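Local coordinates for protein RNA polymerase II subunit B1 CTD phosphatase RTR1 (Saccharomyces cerevisiae, PDB 5C2Y) that removes phosphate from serines of the RNA polymerase II C-terminal domain, regulating the polymerase as its phosphorylation pattern changes during transcription, at residues E46-E50 / P81-K85. Residues are numbered along the deposited sequence; the frame is centred on the assembly and turned at random.
Sequences ECKDE and PLCGK. With ZN (zinc ion), chain C.
The zinc-binding loop of the RTR1-type zinc finger, residues 81-85, meets the 46-50 linker between helices 28-42 and 50-56 through one backbone hydrogen bond, from Cys47 N to Pro81 O (2.8 Å), fairly straight at 161°. Cys47, small and apolar enough for a buried place, brings its CB to 3.5 Å from Leu82 CD2. Its SG lies 4.2 Å from Pro81 CB, a loose apolar approach beside Leu53 of helix 50-56. Although the CB of Leu82 points away, its branched end returns with CD2 to 3.4 Å from Asp49 O, while CD1 faces Glu50 CG. Asp49 suits the N-cap because its short carboxylate reaches forward to cap a backbone N of helix 50-56, and OD1 also bonds Thr52 OG1; Glu50, one residue on, is long enough to form a salt bridge with Arg168. Glu46 CG sits between the backbone N and carbonyl carbon (chi1 53°), and the extended chain beyond lays the carboxylate along 81-85 without a hydrogen bond to it: OE1 lies beside Gly84 CA, OE2 faces Leu82 O, acceptor to acceptor, and the side chain also touches Arg72 of helix 62-74. An alanine at Glu46 would lose the carboxylate and is likely to leave Gly84 uncovered on this side. Cys83 turns the other way, its SG 2.2 Å from the zinc ion that Cys78, Cys117 and His121 also bind, and accepts a hydrogen bond from Lys85 N that would probably temper the thiolate's charge. Metal coordination thus fixes one side of the loop, while a main-chain bond and leucine packing join its other side to the linker.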
ATOM      1  N   GLU A  46       1.069   9.896   3.556  1.00 41.46           N
ATOM      2  CA  GLU A  46       1.250   8.547   4.033  1.00 39.49           C
ATOM      3  C   GLU A  46       0.021   8.051   4.801  1.00 39.47           C
ATOM      4  O   GLU A  46      -0.834   8.838   5.216  1.00 37.33           O
ATOM      5  CB  GLU A  46       2.504   8.488   4.910  1.00 37.77           C
ATOM      6  CG  GLU A  46       2.466   9.524   6.008  1.00 46.52           C
ATOM      7  CD  GLU A  46       3.639   9.437   6.980  1.00 53.84           C
ATOM      8  OE1 GLU A  46       4.607  10.217   6.815  1.00 54.39           O
ATOM      9  OE2 GLU A  46       3.587   8.597   7.914  1.00 52.19           O
ATOM     10  N   CYS A  47      -0.069   6.737   4.964  1.00 34.79           N
ATOM     11  CA  CYS A  47      -1.069   6.145   5.831  1.00 33.03           C
ATOM     12  C   CYS A  47      -0.856   6.533   7.267  1.00 34.67           C
ATOM     13  O   CYS A  47       0.280   6.531   7.759  1.00 36.77           O
ATOM     14  CB  CYS A  47      -1.034   4.630   5.747  1.00 32.47           C
ATOM     15  SG  CYS A  47      -1.938   3.968   4.403  1.00 38.98           S
ATOM     16  N   LYS A  48      -1.955   6.816   7.953  1.00 34.36           N
ATOM     17  CA  LYS A  48      -1.909   7.130   9.372  1.00 37.28           C
ATOM     18  C   LYS A  48      -1.355   5.924  10.156  1.00 34.41           C
ATOM     19  O   LYS A  48      -0.554   6.083  11.067  1.00 31.45           O
ATOM     20  CB  LYS A  48      -3.308   7.548   9.855  1.00 35.74           C
ATOM     21  CG  LYS A  48      -3.423   7.894  11.329  1.00 35.98           C
ATOM     22  CD  LYS A  48      -2.690   9.171  11.676  1.00 42.04           C
ATOM     23  CE  LYS A  48      -2.776   9.467  13.166  1.00 46.72           C
ATOM     24  NZ  LYS A  48      -1.600  10.233  13.677  1.00 51.77           N
ATOM     25  N   ASP A  49      -1.731   4.717   9.748  1.00 31.83           N
ATOM     26  CA  ASP A  49      -1.442   3.539  10.541  1.00 30.78           C
ATOM     27  C   ASP A  49      -1.661   2.213   9.804  1.00 34.10           C
ATOM     28  O   ASP A  49      -2.143   2.178   8.673  1.00 35.51           O
ATOM     29  CB  ASP A  49      -2.310   3.560  11.786  1.00 32.83           C
ATOM     30  CG  ASP A  49      -3.784   3.690  11.458  1.00 35.73           C
ATOM     31  OD1 ASP A  49      -4.178   3.426  10.295  1.00 32.65           O
ATOM     32  OD2 ASP A  49      -4.558   4.037  12.375  1.00 41.51           O
ATOM     33  N   GLU A  50      -1.352   1.114  10.478  1.00 33.76           N
ATOM     34  CA  GLU A  50      -1.401  -0.198   9.853  1.00 29.72           C
ATOM     35  C   GLU A  50      -2.806  -0.633   9.484  1.00 32.46           C
ATOM     36  O   GLU A  50      -3.005  -1.413   8.550  1.00 35.31           O
ATOM     37  CB  GLU A  50      -0.782  -1.215  10.784  1.00 31.42           C
ATOM     38  CG  GLU A  50       0.596  -0.822  11.248  1.00 30.96           C
ATOM     39  CD  GLU A  50       1.290  -1.978  11.919  1.00 36.51           C
ATOM     40  OE1 GLU A  50       0.555  -2.890  12.354  1.00 34.84           O
ATOM     41  OE2 GLU A  50       2.546  -1.980  11.994  1.00 32.97           O
ATOM     42  N   PRO A  81       3.558   2.757   1.793  1.00 22.15           N
ATOM     43  CA  PRO A  81       2.671   3.892   2.107  1.00 31.60           C
ATOM     44  C   PRO A  81       2.686   4.390   3.562  1.00 32.24           C
ATOM     45  O   PRO A  81       2.119   5.455   3.808  1.00 31.90           O
ATOM     46  CB  PRO A  81       1.275   3.361   1.737  1.00 25.51           C
ATOM     47  CG  PRO A  81       1.527   2.328   0.704  1.00 21.01           C
ATOM     48  CD  PRO A  81       2.830   1.664   1.131  1.00 24.75           C
ATOM     49  N   LEU A  82       3.320   3.678   4.494  1.00 29.10           N
ATOM     50  CA  LEU A  82       3.352   4.145   5.884  1.00 24.46           C
ATOM     51  C   LEU A  82       4.533   5.070   6.120  1.00 30.74           C
ATOM     52  O   LEU A  82       4.608   5.716   7.157  1.00 40.84           O
ATOM     53  CB  LEU A  82       3.410   2.969   6.867  1.00 26.13           C
ATOM     54  CG  LEU A  82       2.185   2.060   7.081  1.00 28.49           C
ATOM     55  CD1 LEU A  82       2.540   0.788   7.814  1.00 22.06           C
ATOM     56  CD2 LEU A  82       1.094   2.764   7.833  1.00 28.87           C
ATOM     57  N   CYS A  83       5.448   5.147   5.156  1.00 32.63           N
ATOM     58  CA  CYS A  83       6.704   5.876   5.339  1.00 28.46           C
ATOM     59  C   CYS A  83       6.703   7.237   4.687  1.00 32.02           C
ATOM     60  O   CYS A  83       6.361   7.358   3.516  1.00 36.47           O
ATOM     61  CB  CYS A  83       7.874   5.080   4.771  1.00 28.46           C
ATOM     62  SG  CYS A  83       9.460   5.915   4.978  1.00 28.65           S
ATOM     63  N   GLY A  84       7.123   8.251   5.436  1.00 30.34           N
ATOM     64  CA  GLY A  84       7.195   9.608   4.933  1.00 29.90           C
ATOM     65  C   GLY A  84       8.592  10.048   4.549  1.00 32.71           C
ATOM     66  O   GLY A  84       8.809  11.193   4.180  1.00 40.78           O
ATOM     67  N   LYS A  85       9.555   9.143   4.639  1.00 34.66           N
ATOM     68  CA  LYS A  85      10.907   9.429   4.175  1.00 28.79           C
ATOM     69  C   LYS A  85      10.993   9.293   2.649  1.00 31.42           C
ATOM     70  O   LYS A  85      10.054   8.828   1.988  1.00 33.02           O
ATOM     71  CB  LYS A  85      11.918   8.490   4.835  1.00 31.39           C
ATOM     72  CG  LYS A  85      12.167   8.714   6.317  1.00 27.92           C
ATOM     73  CD  LYS A  85      12.799   7.460   6.945  1.00 30.84           C
ATOM     74  CE  LYS A  85      14.255   7.637   7.328  1.00 34.27           C
ATOM     75  NZ  LYS A  85      14.403   8.655   8.412  1.00 44.86           N
TER
HETATM   76 ZN    ZN C 301      10.549   4.135   4.239  1.00 37.93          ZN